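PDB 5UN0: proteasome assembly chaperone 2 (PAC2) homologue Rv2125 from Mycobacterium tuberculosis, which is of unconfirmed function but belongs to the family of the eukaryotic proteasome assembly chaperone PAC2 and is found here as an assembly of three subunits. Local coordinates for residues A22-S27 / V203-A208; A13-G18 / S182-P187; E35-A40 / L61-M66; Q45-V50 / C84-N89; E98-I103 / S161-A166. All coordinates share one frame; numbering follows the deposited sequence.

How the contacts relate
Contacts 1 and 2 share helix 16-27: contact 2 lies at its start, contact 1 at its end, with centres about 16 Å apart, and both tie that helix to the chain leading into or out of helix 188-201. Contacts 3 and 4 are close neighbours, about 8 Å between centres, joined by a probable hydrogen bond from Gln-62 N to Val-50 O and by Met-66 CE packing on Cys-84 and Gly-85; both touch the second subunit. Contact 5 meets contact 3 where Ile-36 packs on Leu-99. It lies across the chain's centre from contact 2, their centres about 27 Å apart, and its helices lie on the face of the sheet opposite helix 16-27.

Contact 1: residues A22-S27 / V203-A208; sequences AHLAAS and VEVPLA
His-23 points the edge of its imidazole at the carbonyl of Pro-206. NE2 donates to Pro-206 O at 2.9 Å with an N-H...O angle of 168°, and the oxygen sits in the ring plane while the nitrogen sits in the plane of the carbonyl, so ring and acceptor meet edge-on. Chi1 (-177°) puts CG anti to the backbone N, on the side of 203-208. Over one face of the same ring, offset toward its rim, lies Ser-27 OG, a turn further along helix 16-27. That hydroxyl donates to His-23 O at 2.6 Å, and Ser-27 N bonds to the same oxygen, so the carbonyl takes two donors.

Beside the polar pair is an apolar one. Leu-24 and Val-205 cross at about a right angle, with Leu-24 CD2 3.5 Å from Val-205 CG2, and the same methyl of Val-205 lies 4.4 Å from His-23 CD2 near the ring plane. Leu-194 of helix 188-201 touches both His-23 and Leu-24, while Glu-198 of that helix accepts from Val-205 N.

The segment 203-208 has no regular structure and links helix 188-201 to helix 210-222. Between the two segments, a single hydrogen bond to a backbone oxygen sits beside a small hydrophobic contact, which is consistent with a proton on NE2 of His-23.

Contact 2: residues A13-G18 / S182-P187; sequences AGDAAG and SHPPNP
Gly-14 comes right up against Pro-184, their CA atoms 3.8 Å apart. It follows Ala-13, the first residue of a type I' turn that ends at Ala-16, and its positive phi of 78° is one that glycine takes easily. The backbone does the touching: Gly-14 CA lies 3.8 Å from Ser-182 O, and Gly-14 O points into the bend of 184-186, 3.5 Å from Pro-184 CB and 3.9 Å from Asn-186 CB. No hydrogen bond crosses between the two segments, so this is close packing of backbone and proline ring.

Asp-15, still in the turn, sets its side chain obliquely across Pro-184, with OD2 3.6 Å and CB 3.7 Å from Pro-184 CB. It holds the N-cap position of helix 16-27, but its carboxylate makes no capping bond. Asp-12 instead accepts from Ala-17 N and Gly-18 N through its two carboxylate oxygens. Here, then, two helix starts lie side by side in the alpha/beta fold, since the opposite segment runs from strand 170-178 into helix 188-201.

At Ala-16 the helix proper begins, and its CA is 4.5 Å from Asn-186 O. Asn-186, with CG anti to its backbone N (chi1 -175°), caps the second helix by accepting from Ala-189 N through OD1, while its carbonyl O is hydrogen-bonded to Thr-190 OG1. Ala-16 and Ala-17 both pack on Leu-193 of that helix and on strand 110-119.

Contact 3: residues E35-A40 / L61-M66; sequences EIDDEA and LQWPAM
Ile-36 and Met-66 form a hydrogen-bonded antiparallel pair, and two backbone bonds hold it: Ile-36 N to Met-66 O at 2.7 Å and Met-66 N to Ile-36 O at 2.9 Å, each with an N-H...O angle of 164°. Met-66 O also receives a CA-H...O contact from Glu-35 CA at 3.2 Å.

The apolar pair is the same two residues: Ile-36 and Met-66 send their side chains to one face of the sheet, CB to CB 3.8 Å, before the bent Met-66 chain leads off. Ala-65 packs its methyl on the backbone, against Ile-36 O, and the CG of Glu-35 comes beside that methyl. This is the end of the pairing between strand 31-36, outermost within this chain, and strand 66-71; past it the chains part, one into the loop from Asp-37, the other back into the two-stranded hairpin 50-62 that projects from the sheet.

Water bridges the widening gap, donating to Asp-37 O at 2.9 Å and to Pro-64 O at 2.8 Å.

Among polar side chains, Asp-37 OD1 lies 3.7 Å from Trp-63 CB, the carboxylate and indole planes nearly perpendicular. Chi1 (-167°) sets Asp-37 CG anti to its backbone N. The Trp-63 ring has other partners: Tyr-44 meets it edge-to-face, and Arg-93 of the second subunit makes a cation-pi contact. One residue further, Asp-38 OD1 accepts from Ala-40 N, an Asx turn, met from above the carboxylate plane.

Contact 4: residues Q45-V50 / C84-N89; sequences QVNRPV and CGVEPN
Asn-47 carries its amide across to Val-86 and Asn-89, and it can be followed outward from the backbone. Its CB stays 4.6 Å from Val-86 CG2. Chi1 (-64°), with CG anti to the carbonyl carbon, brings Asn-47 CG to 4.0 Å from that methyl, and the two side chains run past one another, pointing opposite ways. OD1 goes furthest in: it lies 3.7 Å from Val-86 CG2, 3.7 Å from Glu-87 O, and 2.9 Å from the atom modelled as Asn-89 ND2. The orientation of the Asn-89 amide is uncertain. Val-46 crosses the Asn-89 side chain obliquely, its CG1 and CB nearest.

Toward the neighbouring copies, Arg-48 forms a salt bridge with Glu-87 of the second subunit, and Glu-87 forms the matching one with Arg-48 of the third subunit, so the contact lies where subunits join. In the fold, segment 84-89 is the exit of strand 80-85 on its way to helix 92-105, where Pro-88 packs on Phe-95, and segment 45-50 is the loop that enters strand 50-54, whose Val-50 pairs antiparallel with a strand of the second subunit.

Contact 5: residues E98-I103 / S161-A166; sequences ELLAVI and SACVGA
Leu-100 puts both its methyls onto helix 155-166. CD1 lies 4.0 Å from Ala-166 CB, 3.9 Å from Ala-162 O and 4.4 Å from Ala-162 CB, while CD2 meets Cys-163 SG at 4.0 Å and Ala-166 CB at 4.1 Å. The leucine tip is thus held against two alanine methyls a turn apart with the sulfur between them in sequence. Ile-103, one turn on from Leu-100, adds CD1 at 4.3 Å from Cys-163 SG, so the thiol is touched by side chains from two turns of the facing helix. Chi1 of Cys-163 (-76°) places SG on the side facing both. No hydrogen bond crosses; the contact is wholly van der Waals.

Behind this shell, Phe-159, one turn before Cys-163, touches Leu-99 and Ile-103, and Val-111 of strand 110-119 lies under Ile-103 and Cys-163.

The two segment axes approach to 10.8 Å and cross at -52°, a separation spanned chiefly by Leu-100. Two helices crossing on one face of the central sheet, with helix 16-27 on the other, make the layered alpha/beta/alpha arrangement of this chain.

Contact 1: residues A22-S27 / V203-A208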
# COMPACT_ATOMS: atom_id res chain seq x y z
N ALA A 22 19.03 12.38 14.64
CA ALA A 22 20.07 12.88 13.75
C ALA A 22 21.00 13.79 14.53
O ALA A 22 22.23 13.71 14.39
CB ALA A 22 19.46 13.64 12.60
N HIS A 23 20.39 14.64 15.34
CA HIS A 23 21.10 15.64 16.12
C HIS A 23 21.99 15.04 17.20
O HIS A 23 23.04 15.59 17.53
CB HIS A 23 20.12 16.60 16.79
CG HIS A 23 20.79 17.69 17.54
ND1 HIS A 23 21.36 18.77 16.92
CD2 HIS A 23 21.04 17.83 18.86
CE1 HIS A 23 21.92 19.55 17.83
NE2 HIS A 23 21.73 19.01 19.02
N LEU A 24 21.53 13.94 17.77
CA LEU A 24 22.33 13.21 18.73
C LEU A 24 23.55 12.63 18.03
O LEU A 24 24.66 12.73 18.54
CB LEU A 24 21.52 12.09 19.39
CG LEU A 24 20.40 12.54 20.33
CD1 LEU A 24 19.74 11.30 20.92
CD2 LEU A 24 20.88 13.47 21.43
N ALA A 25 23.33 12.05 16.85
CA ALA A 25 24.38 11.34 16.12
C ALA A 25 25.44 12.30 15.59
O ALA A 25 26.61 11.94 15.43
CB ALA A 25 23.79 10.54 14.98
N ALA A 26 25.01 13.52 15.30
CA ALA A 26 25.91 14.56 14.83
C ALA A 26 26.73 15.03 16.01
O ALA A 26 27.95 15.04 15.95
CB ALA A 26 25.12 15.72 14.25
N SER A 27 26.03 15.41 17.08
CA SER A 27 26.64 16.02 18.25
C SER A 27 27.67 15.10 18.84
O SER A 27 28.82 15.48 18.99
CB SER A 27 25.59 16.34 19.32
OG SER A 27 24.58 17.20 18.82
N VAL A 203 21.65 12.42 30.77
CA VAL A 203 22.89 12.99 30.26
C VAL A 203 22.49 14.23 29.50
O VAL A 203 21.56 14.18 28.71
CB VAL A 203 23.66 12.06 29.29
CG1 VAL A 203 25.05 12.63 29.02
CG2 VAL A 203 23.77 10.65 29.86
N GLU A 204 23.18 15.35 29.74
CA GLU A 204 22.82 16.59 29.09
C GLU A 204 23.14 16.48 27.60
O GLU A 204 24.19 15.96 27.23
CB GLU A 204 23.51 17.82 29.71
CG GLU A 204 22.83 19.13 29.30
CD GLU A 204 23.48 20.42 29.80
OE1 GLU A 204 24.08 21.11 28.96
OE2 GLU A 204 23.35 20.78 30.99
N VAL A 205 22.22 16.97 26.76
CA VAL A 205 22.41 17.00 25.31
C VAL A 205 22.52 18.45 24.85
O VAL A 205 21.65 19.29 25.15
CB VAL A 205 21.34 16.22 24.49
CG1 VAL A 205 19.93 16.54 24.93
CG2 VAL A 205 21.48 16.51 23.00
N PRO A 206 23.61 18.75 24.13
CA PRO A 206 23.89 20.09 23.68
C PRO A 206 22.91 20.46 22.59
O PRO A 206 22.86 19.77 21.57
CB PRO A 206 25.32 19.99 23.13
CG PRO A 206 25.71 18.55 23.19
CD PRO A 206 24.50 17.77 23.50
N LEU A 207 22.12 21.51 22.81
CA LEU A 207 21.14 21.89 21.81
C LEU A 207 21.76 22.71 20.70
O LEU A 207 21.21 22.79 19.60
CB LEU A 207 19.98 22.65 22.42
CG LEU A 207 19.16 21.86 23.43
CD1 LEU A 207 18.39 22.81 24.33
CD2 LEU A 207 18.21 20.91 22.73
N ALA A 208 22.91 23.33 20.98
CA ALA A 208 23.64 24.13 19.99
C ALA A 208 22.80 25.29 19.42
O ALA A 208 22.45 26.21 20.15
CB ALA A 208 24.17 23.23 18.88

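Contact 2: residues A13-G18 / S182-P187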
# COMPACT_ATOMS: atom_id res chain seq x y z
N ALA A 13 6.13 13.19 12.57
CA ALA A 13 5.53 14.27 11.84
C ALA A 13 6.37 15.51 11.94
O ALA A 13 6.77 15.88 12.99
CB ALA A 13 4.15 14.53 12.36
N GLY A 14 6.67 16.12 10.82
CA GLY A 14 7.54 17.28 10.81
C GLY A 14 8.99 16.87 10.93
O GLY A 14 9.87 17.68 10.97
N ASP A 15 9.19 15.56 10.94
CA ASP A 15 10.47 14.95 11.08
C ASP A 15 11.12 15.31 12.37
O ASP A 15 12.29 15.39 12.44
CB ASP A 15 11.34 15.32 9.91
CG ASP A 15 11.16 14.42 8.76
OD1 ASP A 15 10.37 13.50 8.80
OD2 ASP A 15 11.84 14.66 7.79
N ALA A 16 10.34 15.44 13.42
CA ALA A 16 10.82 15.85 14.73
C ALA A 16 11.73 14.76 15.34
O ALA A 16 12.88 15.04 15.70
CB ALA A 16 9.66 16.16 15.66
N ALA A 17 11.20 13.54 15.44
CA ALA A 17 11.93 12.42 16.04
C ALA A 17 13.16 12.01 15.22
O ALA A 17 14.22 11.75 15.77
CB ALA A 17 11.02 11.23 16.25
N GLY A 18 13.02 11.97 13.90
CA GLY A 18 14.15 11.67 13.02
C GLY A 18 15.26 12.68 13.21
O GLY A 18 16.41 12.29 13.44
N SER A 182 3.04 21.56 8.50
CA SER A 182 3.51 20.18 8.48
C SER A 182 4.91 20.02 7.87
O SER A 182 5.55 18.99 8.10
CB SER A 182 2.51 19.28 7.74
OG SER A 182 1.25 19.26 8.38
N HIS A 183 5.38 21.02 7.12
CA HIS A 183 6.67 20.90 6.40
C HIS A 183 7.79 20.55 7.39
O HIS A 183 7.87 21.13 8.47
CB HIS A 183 7.05 22.14 5.55
CG HIS A 183 5.97 23.18 5.48
ND1 HIS A 183 5.56 23.87 6.59
CD2 HIS A 183 5.23 23.65 4.44
CE1 HIS A 183 4.60 24.71 6.26
NE2 HIS A 183 4.38 24.60 4.96
N PRO A 184 8.65 19.59 7.02
CA PRO A 184 9.49 18.95 8.02
C PRO A 184 10.86 19.58 8.26
O PRO A 184 11.85 18.85 8.34
CB PRO A 184 9.65 17.51 7.49
CG PRO A 184 8.90 17.46 6.19
CD PRO A 184 8.76 18.88 5.74
N PRO A 185 10.95 20.91 8.33
CA PRO A 185 12.06 21.40 9.13
C PRO A 185 11.62 21.95 10.49
O PRO A 185 11.84 23.12 10.76
CB PRO A 185 12.66 22.49 8.26
CG PRO A 185 11.51 23.00 7.47
CD PRO A 185 10.60 21.84 7.24
N ASN A 186 11.00 21.12 11.33
CA ASN A 186 10.57 21.57 12.67
C ASN A 186 11.62 21.29 13.75
O ASN A 186 11.96 20.14 14.01
CB ASN A 186 9.22 20.95 13.05
CG ASN A 186 8.68 21.49 14.37
OD1 ASN A 186 9.42 21.63 15.35
ND2 ASN A 186 7.38 21.76 14.42
N PRO A 187 12.15 22.36 14.39
CA PRO A 187 13.14 22.25 15.46
C PRO A 187 12.54 22.31 16.86
O PRO A 187 13.14 21.80 17.81
CB PRO A 187 14.00 23.49 15.24
CG PRO A 187 13.01 24.50 14.76
CD PRO A 187 11.99 23.76 13.95

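Contact 3: residues E35-A40 / L61-M66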
# COMPACT_ATOMS: atom_id res chain seq x y z
N GLU A 35 23.12 -2.36 10.20
CA GLU A 35 22.12 -1.87 9.26
C GLU A 35 21.19 -3.00 8.83
O GLU A 35 21.63 -3.96 8.22
CB GLU A 35 22.81 -1.27 8.05
CG GLU A 35 21.86 -0.96 6.91
CD GLU A 35 22.44 0.01 5.90
OE1 GLU A 35 22.67 1.20 6.27
OE2 GLU A 35 22.66 -0.43 4.74
N ILE A 36 19.90 -2.88 9.16
CA ILE A 36 18.90 -3.93 8.84
C ILE A 36 18.21 -3.61 7.51
O ILE A 36 17.30 -2.77 7.42
CB ILE A 36 17.89 -4.15 9.97
CG1 ILE A 36 18.61 -4.69 11.20
CG2 ILE A 36 16.83 -5.16 9.56
CD1 ILE A 36 17.71 -4.91 12.40
N ASP A 37 18.65 -4.35 6.50
CA ASP A 37 18.42 -4.10 5.08
C ASP A 37 17.33 -5.03 4.54
O ASP A 37 16.91 -4.88 3.39
CB ASP A 37 19.73 -4.41 4.35
CG ASP A 37 19.76 -3.91 2.94
OD1 ASP A 37 19.32 -2.76 2.68
OD2 ASP A 37 20.23 -4.68 2.08
N ASP A 38 16.87 -5.96 5.37
CA ASP A 38 16.16 -7.13 4.88
C ASP A 38 14.89 -6.81 4.12
O ASP A 38 14.08 -5.98 4.52
CB ASP A 38 15.84 -8.08 6.02
CG ASP A 38 15.74 -9.51 5.56
OD1 ASP A 38 15.12 -9.78 4.52
OD2 ASP A 38 16.29 -10.38 6.25
N GLU A 39 14.73 -7.52 3.02
CA GLU A 39 13.59 -7.37 2.12
C GLU A 39 12.36 -8.12 2.64
O GLU A 39 11.27 -8.01 2.08
CB GLU A 39 13.99 -7.78 0.68
CG GLU A 39 14.12 -9.27 0.43
CD GLU A 39 14.67 -9.61 -0.95
OE1 GLU A 39 14.71 -8.72 -1.84
OE2 GLU A 39 15.05 -10.80 -1.14
N ALA A 40 12.53 -8.89 3.71
CA ALA A 40 11.40 -9.45 4.44
C ALA A 40 10.52 -8.36 5.07
O ALA A 40 9.35 -8.59 5.32
CB ALA A 40 11.88 -10.40 5.52
N LEU A 61 22.64 3.67 -5.41
CA LEU A 61 21.34 3.06 -5.14
C LEU A 61 21.20 2.85 -3.64
O LEU A 61 22.04 2.19 -3.01
CB LEU A 61 21.21 1.72 -5.88
CG LEU A 61 19.81 1.08 -5.89
CD1 LEU A 61 18.78 1.98 -6.54
CD2 LEU A 61 19.87 -0.27 -6.60
N GLN A 62 20.15 3.42 -3.07
CA GLN A 62 19.99 3.43 -1.63
C GLN A 62 18.69 2.76 -1.24
O GLN A 62 17.61 3.22 -1.61
CB GLN A 62 20.04 4.87 -1.12
CG GLN A 62 20.00 5.02 0.41
CD GLN A 62 21.01 4.17 1.17
OE1 GLN A 62 20.77 3.84 2.33
NE2 GLN A 62 22.13 3.83 0.53
N TRP A 63 18.82 1.67 -0.49
CA TRP A 63 17.66 0.89 -0.06
C TRP A 63 17.15 1.27 1.32
O TRP A 63 17.94 1.46 2.25
CB TRP A 63 18.03 -0.59 -0.03
CG TRP A 63 18.34 -1.15 -1.36
CD1 TRP A 63 19.53 -1.13 -2.00
CD2 TRP A 63 17.43 -1.82 -2.23
NE1 TRP A 63 19.43 -1.76 -3.22
CE2 TRP A 63 18.14 -2.18 -3.38
CE3 TRP A 63 16.08 -2.16 -2.14
CZ2 TRP A 63 17.54 -2.85 -4.44
CZ3 TRP A 63 15.50 -2.81 -3.17
CH2 TRP A 63 16.22 -3.16 -4.32
N PRO A 64 15.82 1.31 1.49
CA PRO A 64 15.27 1.59 2.81
C PRO A 64 15.76 0.55 3.78
O PRO A 64 15.95 -0.60 3.40
CB PRO A 64 13.77 1.44 2.60
CG PRO A 64 13.64 0.53 1.44
CD PRO A 64 14.78 0.87 0.54
N ALA A 65 15.99 0.96 5.02
CA ALA A 65 16.59 0.09 6.01
C ALA A 65 16.53 0.70 7.39
O ALA A 65 16.11 1.86 7.56
CB ALA A 65 18.05 -0.19 5.63
N MET A 66 17.00 -0.09 8.36
CA MET A 66 17.13 0.35 9.74
C MET A 66 18.61 0.51 10.09
O MET A 66 19.34 -0.47 10.13
CB MET A 66 16.50 -0.68 10.67
CG MET A 66 16.10 -0.12 12.03
SD MET A 66 14.80 1.12 11.86
CE MET A 66 15.20 2.18 13.25
O HOH W 1 15.48 -2.91 1.82

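Contact 4: residues Q45-V50 / C84-N89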
# COMPACT_ATOMS: atom_id res chain seq x y z
N GLN A 45 7.23 -0.38 -3.25
CA GLN A 45 6.43 0.66 -3.89
C GLN A 45 6.09 1.73 -2.87
O GLN A 45 5.93 2.90 -3.22
CB GLN A 45 5.17 0.08 -4.50
CG GLN A 45 5.34 -0.38 -5.94
CD GLN A 45 4.09 -1.04 -6.49
OE1 GLN A 45 3.01 -0.92 -5.93
NE2 GLN A 45 4.24 -1.75 -7.60
N VAL A 46 5.97 1.34 -1.60
CA VAL A 46 5.62 2.27 -0.55
C VAL A 46 6.85 3.02 -0.15
O VAL A 46 6.88 4.25 -0.23
CB VAL A 46 5.08 1.55 0.68
CG1 VAL A 46 4.78 2.54 1.78
CG2 VAL A 46 3.82 0.78 0.30
N ASN A 47 7.86 2.27 0.28
CA ASN A 47 9.19 2.82 0.56
C ASN A 47 10.13 2.59 -0.61
O ASN A 47 10.84 1.56 -0.65
CB ASN A 47 9.83 2.14 1.78
CG ASN A 47 9.07 2.37 3.05
OD1 ASN A 47 8.93 1.46 3.86
ND2 ASN A 47 8.60 3.60 3.27
N ARG A 48 10.15 3.53 -1.55
CA ARG A 48 10.97 3.36 -2.76
C ARG A 48 12.47 3.53 -2.46
O ARG A 48 12.83 4.21 -1.50
CB ARG A 48 10.51 4.31 -3.86
CG ARG A 48 9.10 3.99 -4.34
CD ARG A 48 8.73 4.72 -5.62
NE ARG A 48 7.50 4.17 -6.20
CZ ARG A 48 7.43 3.15 -7.05
NH1 ARG A 48 6.25 2.73 -7.47
NH2 ARG A 48 8.53 2.54 -7.48
N PRO A 49 13.34 2.88 -3.26
CA PRO A 49 14.74 3.17 -3.07
C PRO A 49 15.08 4.45 -3.76
O PRO A 49 14.32 4.92 -4.61
CB PRO A 49 15.46 1.99 -3.75
CG PRO A 49 14.42 0.95 -3.94
CD PRO A 49 13.14 1.73 -4.14
N VAL A 50 16.21 5.02 -3.37
CA VAL A 50 16.66 6.29 -3.91
C VAL A 50 17.80 6.03 -4.87
O VAL A 50 18.80 5.39 -4.52
CB VAL A 50 17.12 7.26 -2.80
CG1 VAL A 50 17.33 8.65 -3.36
CG2 VAL A 50 16.08 7.32 -1.68
N CYS A 84 17.54 4.47 13.64
CA CYS A 84 16.79 5.37 12.81
C CYS A 84 16.54 4.78 11.45
O CYS A 84 17.43 4.21 10.83
CB CYS A 84 17.52 6.69 12.65
SG CYS A 84 16.35 7.99 12.26
N GLY A 85 15.30 4.92 10.99
CA GLY A 85 14.92 4.39 9.71
C GLY A 85 13.43 4.26 9.54
O GLY A 85 12.68 4.44 10.49
N VAL A 86 13.03 3.94 8.32
CA VAL A 86 11.64 3.91 7.95
C VAL A 86 10.91 2.76 8.59
O VAL A 86 11.48 1.68 8.83
CB VAL A 86 11.43 3.81 6.42
CG1 VAL A 86 12.19 4.91 5.68
CG2 VAL A 86 11.80 2.42 5.91
N GLU A 87 9.62 2.98 8.82
CA GLU A 87 8.76 1.99 9.42
C GLU A 87 8.54 0.86 8.44
O GLU A 87 7.94 1.06 7.39
CB GLU A 87 7.43 2.64 9.80
CG GLU A 87 6.36 1.68 10.29
CD GLU A 87 5.04 2.39 10.51
OE1 GLU A 87 4.56 3.05 9.58
OE2 GLU A 87 4.49 2.29 11.61
N PRO A 88 9.00 -0.36 8.77
CA PRO A 88 8.75 -1.46 7.85
C PRO A 88 7.28 -1.63 7.52
O PRO A 88 6.41 -1.15 8.25
CB PRO A 88 9.23 -2.68 8.62
CG PRO A 88 9.24 -2.27 10.06
CD PRO A 88 9.62 -0.82 10.02
N ASN A 89 7.01 -2.29 6.40
CA ASN A 89 5.66 -2.59 6.01
C ASN A 89 5.15 -3.95 6.47
O ASN A 89 3.95 -4.24 6.35
CB ASN A 89 5.56 -2.52 4.49
CG ASN A 89 5.82 -1.12 3.95
OD1 ASN A 89 4.89 -0.34 3.73
ND2 ASN A 89 7.09 -0.81 3.72

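Contact 5: residues E98-I103 / S161-A166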
# COMPACT_ATOMS: atom_id res chain seq x y z
N GLU A 98 14.21 -9.20 16.02
CA GLU A 98 15.56 -8.94 15.52
C GLU A 98 16.24 -7.84 16.36
O GLU A 98 17.31 -8.06 16.95
CB GLU A 98 15.51 -8.57 14.01
CG GLU A 98 16.87 -8.58 13.31
CD GLU A 98 16.79 -8.61 11.79
OE1 GLU A 98 17.69 -8.00 11.16
OE2 GLU A 98 15.88 -9.25 11.22
N LEU A 99 15.59 -6.68 16.43
CA LEU A 99 16.09 -5.54 17.19
C LEU A 99 16.39 -5.94 18.61
O LEU A 99 17.42 -5.56 19.17
CB LEU A 99 15.07 -4.39 17.22
CG LEU A 99 14.66 -3.72 15.90
CD1 LEU A 99 13.70 -2.60 16.19
CD2 LEU A 99 15.87 -3.20 15.15
N LEU A 100 15.50 -6.71 19.21
CA LEU A 100 15.73 -7.27 20.56
C LEU A 100 17.01 -8.10 20.68
O LEU A 100 17.68 -8.05 21.71
CB LEU A 100 14.54 -8.11 21.00
CG LEU A 100 13.32 -7.29 21.32
CD1 LEU A 100 12.20 -8.23 21.69
CD2 LEU A 100 13.60 -6.33 22.47
N ALA A 101 17.32 -8.88 19.65
CA ALA A 101 18.55 -9.66 19.64
C ALA A 101 19.76 -8.73 19.66
O ALA A 101 20.77 -9.00 20.31
CB ALA A 101 18.60 -10.57 18.42
N VAL A 102 19.64 -7.62 18.94
CA VAL A 102 20.71 -6.60 18.93
C VAL A 102 20.83 -6.08 20.35
O VAL A 102 21.91 -5.97 20.91
CB VAL A 102 20.40 -5.42 17.97
CG1 VAL A 102 21.57 -4.46 17.91
CG2 VAL A 102 20.10 -5.91 16.56
N ILE A 103 19.67 -5.78 20.92
CA ILE A 103 19.59 -5.26 22.28
C ILE A 103 20.22 -6.20 23.27
O ILE A 103 20.90 -5.78 24.20
CB ILE A 103 18.12 -5.00 22.65
CG1 ILE A 103 17.74 -3.62 22.15
CG2 ILE A 103 17.87 -5.12 24.16
CD1 ILE A 103 16.26 -3.37 22.22
N SER A 161 6.10 -2.04 23.09
CA SER A 161 5.41 -3.17 23.70
C SER A 161 6.20 -4.47 23.66
O SER A 161 6.08 -5.31 24.55
CB SER A 161 4.07 -3.39 23.01
OG SER A 161 3.60 -4.70 23.23
N ALA A 162 6.99 -4.66 22.62
CA ALA A 162 7.88 -5.81 22.54
C ALA A 162 9.02 -5.72 23.57
O ALA A 162 9.49 -6.75 24.06
CB ALA A 162 8.46 -5.91 21.13
N CYS A 163 9.44 -4.51 23.92
CA CYS A 163 10.50 -4.34 24.91
C CYS A 163 9.97 -4.67 26.31
O CYS A 163 10.54 -5.51 27.02
CB CYS A 163 11.07 -2.93 24.86
SG CYS A 163 12.17 -2.67 23.45
N VAL A 164 8.87 -4.02 26.67
CA VAL A 164 8.14 -4.31 27.91
C VAL A 164 7.92 -5.83 28.13
O VAL A 164 8.24 -6.36 29.18
CB VAL A 164 6.79 -3.57 27.94
CG1 VAL A 164 5.96 -3.96 29.16
CG2 VAL A 164 7.02 -2.07 27.92
N GLY A 165 7.38 -6.51 27.13
CA GLY A 165 7.27 -7.97 27.16
C GLY A 165 8.60 -8.71 27.31
O GLY A 165 8.68 -9.78 27.93
N ALA A 166 9.66 -8.13 26.77
CA ALA A 166 10.98 -8.76 26.83
C ALA A 166 11.63 -8.49 28.18
O ALA A 166 12.65 -9.10 28.52
CB ALA A 166 11.86 -8.25 25.71